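Local atomic coordinates of nucleotide-binding protein, universal stress protein UspA family (Lactobacillus plantarum, PDB entry 3S3T), a protein that binds ATP as a member of the universal stress protein family, probably serving in the stress response, although its precise function is not known. Residues R4-S14 / A29-Y40; K96-K104 / S129-P139. One frame throughout, in Å; residues are numbered along the deposited sequence.

Contact 1 pairs two neighbouring strands at the middle of the parallel sheet, and contact 2 packs together two helices lying on one face of that sheet; their centres are about 15 Å apart. They meet where I99 CD1 rests against P11 CB at 3.5 Å, and where Y102 lies over L9, T37 and L39, with L9 CD2 and Y102 CD2 3.8 Å apart. The same ATP joins them: contact 1 supplies the strand ends beside adenine and ribose, while S129, T130 and T131 of contact 2 hold the phosphates. K96 reaches from contact 2 to the ATP bound by a neighbouring subunit, so the second contact also belongs to the subunit interface.

Contact 1 of 2, residues R4-S14 / A29-Y40; sequences RYTNILVPVDS and AQRHQANLTALY. With ATP (adenosine-5'-triphosphate), chain I.
With CG beside the backbone N in both N7 (chi1 -69°) and N35 (chi1 -59°), the two side chains run side by side, pointing the same way, and N35 ND2 gives N7 OD1 a nearly straight hydrogen bond of 3.0 Å. The acceptor lies in the amide plane of N35, whereas the donor sits above the carbonyl plane of N7. N85 binds N35 OD1, and N7 ND2 reaches T6 OG1. A leucine in place of N7 would probably leave N35 ND2 without its acceptor and T6 OG1 without that donor. At the helix end, the bend at chi3 (-76°) turns the R4 guanidinium edge-on to H32 O, gripped by NE and NH2, both at 2.9 Å. Y5 CD2 lies 3.4 Å from H32 CE1, over a face of the imidazole. The strands form a parallel ladder, from N35 N to T6 O through V12 N to L39 O. P11 O accepts a hydrogen bond of 2.7 Å from ATP O2'. The strand pair of this beta-alpha-beta unit is covered on both faces: I8 and V10 meet the unit's own helix 16-32, while L9, T37 and L39 pack on Y102 of helix 95-105, and strands 111-115 and 87-93 continue the sheet to either side.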
# COMPACT_ATOMS: atom_id res chain seq x y z
N ARG A 4 -29.16 7.00 -3.06
CA ARG A 4 -28.57 8.30 -2.70
C ARG A 4 -27.76 8.16 -1.41
O ARG A 4 -28.03 7.29 -0.58
CB ARG A 4 -29.66 9.37 -2.45
CG ARG A 4 -30.65 8.98 -1.35
CD ARG A 4 -31.71 10.07 -1.12
NE ARG A 4 -31.18 11.18 -0.38
CZ ARG A 4 -31.23 11.33 0.95
NH1 ARG A 4 -31.78 10.42 1.71
NH2 ARG A 4 -30.67 12.40 1.52
N TYR A 5 -26.77 9.04 -1.26
CA TYR A 5 -26.10 9.18 0.02
C TYR A 5 -27.00 9.87 1.00
O TYR A 5 -27.78 10.74 0.63
CB TYR A 5 -24.82 9.99 -0.17
CG TYR A 5 -23.81 9.25 -1.01
CD1 TYR A 5 -23.25 8.06 -0.57
CD2 TYR A 5 -23.48 9.70 -2.29
CE1 TYR A 5 -22.33 7.36 -1.35
CE2 TYR A 5 -22.57 8.99 -3.09
CZ TYR A 5 -22.00 7.82 -2.61
OH TYR A 5 -21.11 7.12 -3.37
N THR A 6 -26.89 9.48 2.26
CA THR A 6 -27.66 10.08 3.33
C THR A 6 -26.81 10.84 4.37
O THR A 6 -27.31 11.75 5.02
CB THR A 6 -28.44 9.02 4.09
OG1 THR A 6 -27.51 8.15 4.76
CG2 THR A 6 -29.34 8.21 3.16
N ASN A 7 -25.54 10.45 4.54
CA ASN A 7 -24.70 10.93 5.64
C ASN A 7 -23.24 10.88 5.23
O ASN A 7 -22.63 9.81 5.30
CB ASN A 7 -24.90 10.04 6.88
CG ASN A 7 -26.27 10.20 7.48
OD1 ASN A 7 -26.50 11.13 8.24
ND2 ASN A 7 -27.18 9.28 7.17
N ILE A 8 -22.69 12.01 4.82
CA ILE A 8 -21.33 12.11 4.26
C ILE A 8 -20.34 12.65 5.30
O ILE A 8 -20.68 13.55 6.06
CB ILE A 8 -21.33 13.06 3.02
CG1 ILE A 8 -22.33 12.57 1.96
CG2 ILE A 8 -19.91 13.21 2.37
CD1 ILE A 8 -22.57 13.55 0.80
N LEU A 9 -19.13 12.10 5.29
CA LEU A 9 -18.05 12.52 6.16
C LEU A 9 -16.93 13.04 5.28
O LEU A 9 -16.56 12.41 4.28
CB LEU A 9 -17.52 11.34 7.00
CG LEU A 9 -16.41 11.68 8.00
CD1 LEU A 9 -16.83 12.66 9.09
CD2 LEU A 9 -15.94 10.39 8.65
N VAL A 10 -16.45 14.23 5.61
CA VAL A 10 -15.30 14.80 4.94
C VAL A 10 -14.22 15.14 5.99
O VAL A 10 -14.27 16.18 6.62
CB VAL A 10 -15.63 15.97 4.00
CG1 VAL A 10 -16.36 17.13 4.70
CG2 VAL A 10 -14.33 16.43 3.32
N PRO A 11 -13.27 14.22 6.20
CA PRO A 11 -12.17 14.54 7.09
C PRO A 11 -11.28 15.59 6.42
O PRO A 11 -10.90 15.43 5.25
CB PRO A 11 -11.47 13.18 7.29
CG PRO A 11 -12.45 12.16 6.89
CD PRO A 11 -13.20 12.82 5.75
N VAL A 12 -10.96 16.66 7.14
CA VAL A 12 -10.01 17.64 6.64
C VAL A 12 -8.82 17.86 7.56
O VAL A 12 -8.96 17.89 8.78
CB VAL A 12 -10.70 19.02 6.44
CG1 VAL A 12 -11.69 18.97 5.29
CG2 VAL A 12 -11.39 19.43 7.73
N ASP A 13 -7.64 18.06 6.97
CA ASP A 13 -6.50 18.68 7.68
C ASP A 13 -6.48 20.13 7.24
O ASP A 13 -7.51 20.65 6.78
CB ASP A 13 -5.17 17.95 7.44
CG ASP A 13 -4.80 17.88 5.98
OD1 ASP A 13 -5.34 18.68 5.22
OD2 ASP A 13 -3.96 17.06 5.62
N SER A 14 -5.32 20.79 7.36
CA SER A 14 -5.26 22.19 7.09
C SER A 14 -4.75 22.45 5.69
O SER A 14 -4.43 23.59 5.37
CB SER A 14 -4.38 22.91 8.14
OG SER A 14 -3.05 22.41 8.08
N ALA A 29 -23.17 16.71 -1.22
CA ALA A 29 -24.17 16.87 -0.19
C ALA A 29 -25.43 17.57 -0.76
O ALA A 29 -26.55 17.07 -0.59
CB ALA A 29 -23.59 17.63 0.99
N GLN A 30 -25.21 18.69 -1.45
CA GLN A 30 -26.27 19.43 -2.16
C GLN A 30 -27.03 18.51 -3.11
O GLN A 30 -28.25 18.55 -3.14
CB GLN A 30 -25.68 20.64 -2.91
CG GLN A 30 -26.51 21.16 -4.09
CD GLN A 30 -26.09 22.54 -4.53
OE1 GLN A 30 -25.71 23.39 -3.71
NE2 GLN A 30 -26.16 22.79 -5.84
N ARG A 31 -26.32 17.69 -3.89
CA ARG A 31 -27.00 16.86 -4.91
C ARG A 31 -27.86 15.74 -4.36
O ARG A 31 -28.91 15.42 -4.93
CB ARG A 31 -26.00 16.21 -5.84
CG ARG A 31 -25.89 16.86 -7.16
CD ARG A 31 -24.86 16.09 -7.98
NE ARG A 31 -24.62 16.66 -9.30
CZ ARG A 31 -24.16 17.89 -9.54
NH1 ARG A 31 -23.92 18.75 -8.55
NH2 ARG A 31 -23.95 18.28 -10.80
N HIS A 32 -27.40 15.14 -3.27
CA HIS A 32 -28.05 14.00 -2.65
C HIS A 32 -28.96 14.44 -1.50
O HIS A 32 -29.67 13.63 -0.89
CB HIS A 32 -26.99 13.02 -2.15
CG HIS A 32 -26.29 12.28 -3.24
ND1 HIS A 32 -26.57 10.97 -3.55
CD2 HIS A 32 -25.31 12.67 -4.10
CE1 HIS A 32 -25.80 10.58 -4.55
NE2 HIS A 32 -25.04 11.60 -4.92
N GLN A 33 -28.90 15.73 -1.21
CA GLN A 33 -29.52 16.32 -0.04
C GLN A 33 -29.17 15.52 1.22
O GLN A 33 -30.04 15.14 2.00
CB GLN A 33 -31.02 16.47 -0.24
CG GLN A 33 -31.35 17.54 -1.29
CD GLN A 33 -31.13 18.93 -0.77
OE1 GLN A 33 -31.92 19.45 -0.01
NE2 GLN A 33 -30.05 19.55 -1.18
N ALA A 34 -27.87 15.29 1.37
CA ALA A 34 -27.34 14.45 2.44
C ALA A 34 -26.89 15.28 3.61
O ALA A 34 -26.55 16.44 3.48
CB ALA A 34 -26.21 13.58 1.91
N ASN A 35 -26.86 14.67 4.79
CA ASN A 35 -26.23 15.32 5.91
C ASN A 35 -24.73 15.32 5.63
O ASN A 35 -24.20 14.40 4.97
CB ASN A 35 -26.55 14.62 7.24
CG ASN A 35 -28.04 14.56 7.53
OD1 ASN A 35 -28.77 15.54 7.36
ND2 ASN A 35 -28.51 13.40 7.96
N LEU A 36 -24.04 16.38 6.07
CA LEU A 36 -22.61 16.53 5.88
C LEU A 36 -21.93 16.79 7.21
O LEU A 36 -22.42 17.59 8.00
CB LEU A 36 -22.31 17.65 4.87
CG LEU A 36 -20.86 17.90 4.46
CD1 LEU A 36 -20.23 16.64 3.90
CD2 LEU A 36 -20.78 19.06 3.45
N THR A 37 -20.82 16.07 7.47
CA THR A 37 -19.99 16.32 8.64
C THR A 37 -18.53 16.55 8.20
O THR A 37 -17.99 15.70 7.49
CB THR A 37 -20.00 15.12 9.59
OG1 THR A 37 -21.34 14.95 10.09
CG2 THR A 37 -19.02 15.32 10.80
N ALA A 38 -17.94 17.69 8.57
CA ALA A 38 -16.48 17.93 8.44
C ALA A 38 -15.78 17.61 9.75
O ALA A 38 -16.23 18.01 10.84
CB ALA A 38 -16.19 19.34 8.01
N LEU A 39 -14.70 16.82 9.65
CA LEU A 39 -13.99 16.33 10.83
C LEU A 39 -12.51 16.69 10.71
O LEU A 39 -11.86 16.25 9.78
CB LEU A 39 -14.12 14.82 10.95
CG LEU A 39 -13.22 14.06 11.94
CD1 LEU A 39 -13.48 14.48 13.46
CD2 LEU A 39 -13.41 12.60 11.76
N TYR A 40 -12.00 17.49 11.64
CA TYR A 40 -10.54 17.71 11.76
C TYR A 40 -10.01 16.94 12.95
O TYR A 40 -10.49 17.11 14.09
CB TYR A 40 -10.27 19.21 11.96
CG TYR A 40 -8.80 19.60 11.95
CD1 TYR A 40 -7.96 19.33 13.04
CD2 TYR A 40 -8.24 20.26 10.86
CE1 TYR A 40 -6.61 19.67 13.01
CE2 TYR A 40 -6.89 20.66 10.84
CZ TYR A 40 -6.09 20.35 11.88
OH TYR A 40 -4.79 20.75 11.81
PG ATP I . 1.36 11.50 4.75
O1G ATP I . 0.69 11.92 6.03
O2G ATP I . 2.81 11.87 4.72
O3G ATP I . 1.20 10.04 4.35
PB ATP I . -0.07 13.71 3.46
O1B ATP I . 0.35 14.47 2.24
O2B ATP I . -0.08 14.43 4.77
O3B ATP I . 0.80 12.38 3.51
PA ATP I . -2.66 12.52 4.07
O1A ATP I . -2.35 12.71 5.52
O2A ATP I . -2.96 11.14 3.65
O3A ATP I . -1.54 13.11 3.10
O5' ATP I . -3.95 13.49 3.77
C5' ATP I . -4.87 13.12 2.75
C4' ATP I . -6.29 13.55 3.14
O4' ATP I . -6.55 12.90 4.38
C3' ATP I . -6.44 15.03 3.43
O3' ATP I . -6.65 15.80 2.26
C2' ATP I . -7.59 14.98 4.41
O2' ATP I . -8.77 14.83 3.64
C1' ATP I . -7.32 13.73 5.23
N9 ATP I . -6.62 14.03 6.47
C8 ATP I . -5.27 14.01 6.68
N7 ATP I . -4.97 14.37 7.95
C5 ATP I . -6.15 14.61 8.55
C6 ATP I . -6.55 15.04 9.88
N6 ATP I . -5.60 15.27 10.80
N1 ATP I . -7.90 15.19 10.14
C2 ATP I . -8.81 14.95 9.18
N3 ATP I . -8.52 14.59 7.92
C4 ATP I . -7.22 14.40 7.58
O HOH W 1 -22.84 13.75 8.20
O HOH W 2 -3.35 20.10 9.56

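Contact 2 of 2, residues K96-K104 / S129-P139. With ATP (adenosine-5'-triphosphate), chain I; ATP (adenosine-5'-triphosphate), chain O.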
# COMPACT_ATOMS: atom_id res chain seq x y z
N LYS A 96 -5.86 8.83 11.05
CA LYS A 96 -6.43 7.73 10.24
C LYS A 96 -7.29 6.73 11.06
O LYS A 96 -8.36 6.29 10.60
CB LYS A 96 -5.34 7.05 9.42
CG LYS A 96 -4.33 6.20 10.16
CD LYS A 96 -3.11 5.87 9.24
CE LYS A 96 -2.07 5.04 9.98
NZ LYS A 96 -0.77 4.96 9.23
N HIS A 97 -6.87 6.47 12.30
CA HIS A 97 -7.66 5.66 13.23
C HIS A 97 -8.96 6.34 13.60
O HIS A 97 -10.00 5.68 13.64
CB HIS A 97 -6.91 5.40 14.53
CG HIS A 97 -5.58 4.73 14.35
ND1 HIS A 97 -4.72 4.50 15.40
CD2 HIS A 97 -4.96 4.24 13.25
CE1 HIS A 97 -3.62 3.91 14.96
NE2 HIS A 97 -3.73 3.75 13.65
N THR A 98 -8.88 7.64 13.88
CA THR A 98 -10.03 8.38 14.34
C THR A 98 -11.10 8.47 13.27
O THR A 98 -12.29 8.43 13.58
CB THR A 98 -9.60 9.79 14.86
OG1 THR A 98 -8.63 9.63 15.91
CG2 THR A 98 -10.81 10.58 15.38
N ILE A 99 -10.68 8.66 12.03
CA ILE A 99 -11.57 8.72 10.89
C ILE A 99 -12.28 7.37 10.71
O ILE A 99 -13.50 7.30 10.60
CB ILE A 99 -10.78 9.12 9.59
CG1 ILE A 99 -10.33 10.59 9.65
CG2 ILE A 99 -11.66 8.85 8.35
CD1 ILE A 99 -9.21 10.95 8.65
N GLU A 100 -11.51 6.29 10.73
CA GLU A 100 -12.09 4.94 10.68
C GLU A 100 -13.12 4.76 11.80
O GLU A 100 -14.26 4.29 11.56
CB GLU A 100 -10.97 3.89 10.81
CG GLU A 100 -11.42 2.46 10.96
CD GLU A 100 -10.29 1.48 11.21
OE1 GLU A 100 -9.18 1.88 11.56
OE2 GLU A 100 -10.54 0.29 11.09
N ASP A 101 -12.71 5.12 13.02
CA ASP A 101 -13.53 4.87 14.19
C ASP A 101 -14.81 5.71 14.08
O ASP A 101 -15.88 5.27 14.49
CB ASP A 101 -12.78 5.21 15.49
CG ASP A 101 -11.73 4.18 15.84
OD1 ASP A 101 -11.70 3.07 15.23
OD2 ASP A 101 -10.92 4.46 16.72
N TYR A 102 -14.67 6.91 13.54
CA TYR A 102 -15.78 7.80 13.43
C TYR A 102 -16.83 7.19 12.50
O TYR A 102 -18.02 7.20 12.81
CB TYR A 102 -15.35 9.18 12.91
CG TYR A 102 -16.42 10.24 13.10
CD1 TYR A 102 -16.42 11.06 14.22
CD2 TYR A 102 -17.45 10.40 12.17
CE1 TYR A 102 -17.40 12.02 14.41
CE2 TYR A 102 -18.43 11.35 12.36
CZ TYR A 102 -18.41 12.15 13.49
OH TYR A 102 -19.40 13.09 13.67
N ALA A 103 -16.39 6.65 11.36
CA ALA A 103 -17.31 6.01 10.40
C ALA A 103 -17.97 4.77 11.01
O ALA A 103 -19.12 4.49 10.71
CB ALA A 103 -16.60 5.64 9.13
N LYS A 104 -17.25 4.03 11.85
CA LYS A 104 -17.84 2.85 12.52
C LYS A 104 -18.72 3.22 13.73
O LYS A 104 -19.69 2.53 14.08
CB LYS A 104 -16.74 1.85 12.89
CG LYS A 104 -16.07 1.34 11.61
CD LYS A 104 -14.88 0.38 11.78
CE LYS A 104 -14.47 -0.12 10.37
NZ LYS A 104 -13.22 -0.98 10.28
N SER A 129 -0.85 8.64 3.21
CA SER A 129 -1.01 7.44 4.00
C SER A 129 -2.34 7.49 4.79
O SER A 129 -2.93 6.46 5.01
CB SER A 129 0.19 7.20 4.93
OG SER A 129 0.30 8.19 5.92
N THR A 130 -2.83 8.67 5.15
CA THR A 130 -4.16 8.76 5.79
C THR A 130 -5.23 8.29 4.80
O THR A 130 -6.06 7.44 5.15
CB THR A 130 -4.51 10.17 6.32
OG1 THR A 130 -3.47 10.65 7.17
CG2 THR A 130 -5.83 10.16 7.13
N THR A 131 -5.18 8.79 3.57
CA THR A 131 -6.12 8.41 2.56
C THR A 131 -6.04 6.94 2.21
O THR A 131 -7.10 6.26 2.19
CB THR A 131 -6.00 9.28 1.29
OG1 THR A 131 -6.38 10.61 1.61
CG2 THR A 131 -6.92 8.78 0.17
N SER A 132 -4.85 6.38 1.98
CA SER A 132 -4.81 4.94 1.67
C SER A 132 -5.35 4.10 2.86
O SER A 132 -6.00 3.08 2.65
CB SER A 132 -3.43 4.48 1.20
OG SER A 132 -2.52 4.59 2.25
N TYR A 133 -5.06 4.52 4.08
CA TYR A 133 -5.54 3.78 5.26
C TYR A 133 -7.08 3.77 5.29
O TYR A 133 -7.71 2.70 5.45
CB TYR A 133 -5.03 4.39 6.54
CG TYR A 133 -5.48 3.65 7.75
CD1 TYR A 133 -6.71 3.88 8.32
CD2 TYR A 133 -4.69 2.64 8.28
CE1 TYR A 133 -7.12 3.19 9.47
CE2 TYR A 133 -5.11 1.89 9.39
CZ TYR A 133 -6.31 2.17 9.98
OH TYR A 133 -6.74 1.44 11.08
N VAL A 134 -7.66 4.96 5.13
CA VAL A 134 -9.10 5.11 5.11
C VAL A 134 -9.75 4.37 3.93
O VAL A 134 -10.74 3.66 4.10
CB VAL A 134 -9.53 6.59 5.28
CG1 VAL A 134 -11.09 6.73 5.39
CG2 VAL A 134 -8.95 7.14 6.58
N VAL A 135 -9.19 4.48 2.73
CA VAL A 135 -9.76 3.70 1.65
C VAL A 135 -9.85 2.19 2.01
O VAL A 135 -10.86 1.51 1.72
CB VAL A 135 -8.94 3.91 0.30
CG1 VAL A 135 -9.30 2.84 -0.74
CG2 VAL A 135 -9.18 5.34 -0.30
N ASP A 136 -8.80 1.69 2.65
CA ASP A 136 -8.69 0.31 3.04
C ASP A 136 -9.71 -0.06 4.12
O ASP A 136 -10.43 -1.06 4.01
CB ASP A 136 -7.27 0.13 3.57
CG ASP A 136 -6.87 -1.30 3.74
OD1 ASP A 136 -7.74 -2.18 3.71
OD2 ASP A 136 -5.65 -1.53 3.86
N HIS A 137 -9.78 0.79 5.14
CA HIS A 137 -10.44 0.39 6.36
C HIS A 137 -11.87 0.91 6.53
O HIS A 137 -12.56 0.53 7.52
CB HIS A 137 -9.61 0.81 7.53
CG HIS A 137 -8.37 -0.01 7.73
ND1 HIS A 137 -7.16 0.33 7.17
CD2 HIS A 137 -8.15 -1.12 8.48
CE1 HIS A 137 -6.25 -0.58 7.52
NE2 HIS A 137 -6.82 -1.45 8.32
N ALA A 138 -12.35 1.75 5.63
CA ALA A 138 -13.69 2.30 5.84
C ALA A 138 -14.76 1.26 5.55
O ALA A 138 -14.62 0.45 4.64
CB ALA A 138 -13.96 3.54 4.97
N PRO A 139 -15.87 1.31 6.28
CA PRO A 139 -17.00 0.42 6.06
C PRO A 139 -17.94 0.88 4.91
O PRO A 139 -18.92 0.21 4.62
CB PRO A 139 -17.74 0.46 7.40
CG PRO A 139 -17.52 1.86 7.87
CD PRO A 139 -16.09 2.19 7.44
PG ATP I . 1.36 11.50 4.75
O1G ATP I . 0.69 11.92 6.03
O2G ATP I . 2.81 11.87 4.72
O3G ATP I . 1.20 10.04 4.35
PB ATP I . -0.07 13.71 3.46
O1B ATP I . 0.35 14.47 2.24
O2B ATP I . -0.08 14.43 4.77
O3B ATP I . 0.80 12.38 3.51
PA ATP I . -2.66 12.52 4.07
O1A ATP I . -2.35 12.71 5.52
O2A ATP I . -2.96 11.14 3.65
O3A ATP I . -1.54 13.11 3.10
O5' ATP I . -3.95 13.49 3.77
C5' ATP I . -4.87 13.12 2.75
C4' ATP I . -6.29 13.55 3.14
O4' ATP I . -6.55 12.90 4.38
C3' ATP I . -6.44 15.03 3.43
O3' ATP I . -6.65 15.80 2.26
C2' ATP I . -7.59 14.98 4.41
O2' ATP I . -8.77 14.83 3.64
C1' ATP I . -7.32 13.73 5.23
N9 ATP I . -6.62 14.03 6.47
C8 ATP I . -5.27 14.01 6.68
N7 ATP I . -4.97 14.37 7.95
C5 ATP I . -6.15 14.61 8.55
C6 ATP I . -6.55 15.04 9.88
N6 ATP I . -5.60 15.27 10.80
N1 ATP I . -7.90 15.19 10.14
C2 ATP I . -8.81 14.95 9.18
N3 ATP I . -8.52 14.59 7.92
C4 ATP I . -7.22 14.40 7.58
PG ATP O . 1.88 4.53 11.38
O1G ATP O . 2.91 5.62 11.67
O2G ATP O . 0.57 4.77 12.08
O3G ATP O . 1.77 4.14 9.93
PB ATP O . 3.48 2.75 13.10
O1B ATP O . 3.87 3.95 13.92
O2B ATP O . 2.92 1.71 13.97
O3B ATP O . 2.35 3.09 11.99
PA ATP O . 5.78 2.84 11.38
O1A ATP O . 5.63 2.42 9.96
O2A ATP O . 5.87 4.33 11.72
O3A ATP O . 4.63 2.09 12.21
O5' ATP O . 7.02 2.17 12.10
C5' ATP O . 7.67 1.00 11.55
C4' ATP O . 9.21 1.15 11.65
O4' ATP O . 9.64 2.27 10.92
C3' ATP O . 9.73 1.33 13.06
O3' ATP O . 9.81 0.09 13.77
C2' ATP O . 11.08 1.94 12.76
O2' ATP O . 12.04 0.89 12.42
C1' ATP O . 10.75 2.90 11.58
N9 ATP O . 10.38 4.25 12.05
C8 ATP O . 9.12 4.70 12.35
N7 ATP O . 9.14 6.00 12.76
C5 ATP O . 10.46 6.34 12.75
C6 ATP O . 11.26 7.53 13.08
N6 ATP O . 10.64 8.61 13.54
N1 ATP O . 12.59 7.52 12.91
C2 ATP O . 13.26 6.44 12.49
N3 ATP O . 12.60 5.31 12.18
C4 ATP O . 11.25 5.21 12.31
O HOH W 3 0.14 7.46 8.50
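E100 OE1 is held by two groups: Y133 OH donates a hydrogen bond of 2.5 Å to it, and R124 of a neighbouring subunit forms a salt bridge. The hydroxyl comes from the syn side, 27° out of the carboxylate plane, while K104 NZ uses the anti lone pair of E100 OE2 at 3.1 Å. A glutamate suits this place because its two oxygens can serve the tyrosine and both cations. The Y133 ring is clamped between unlike groups. K96 crosses one face, its CG 3.9 Å from the ring centroid; over the opposite face lies H137 ND1, which bonds Y133 O at 3.0 Å. With its CG wedged between backbone N and carbonyl carbon (chi1 71°), K96 then runs extended past the ring, bringing NZ 2.8 Å from O3G of the neighbouring subunit's ATP (chain O). Water 3 links that ammonium to S129 OG, itself 2.6 Å from O3G of the other ATP (chain I). The backbone N-H groups of S129 and T131 also bind this nucleotide, that of T130 only weakly, so the helix N-terminus probably helps stabilise its negative charge. Behind the polar layer, branched I99 and V134 interlock, CG2 to CG2 at 3.7 Å. The helices cross at -29°, covering the same side of the sheet: V134 rests on I112 and L114 of strand 111-115, I99 on P11 of strand 7-11.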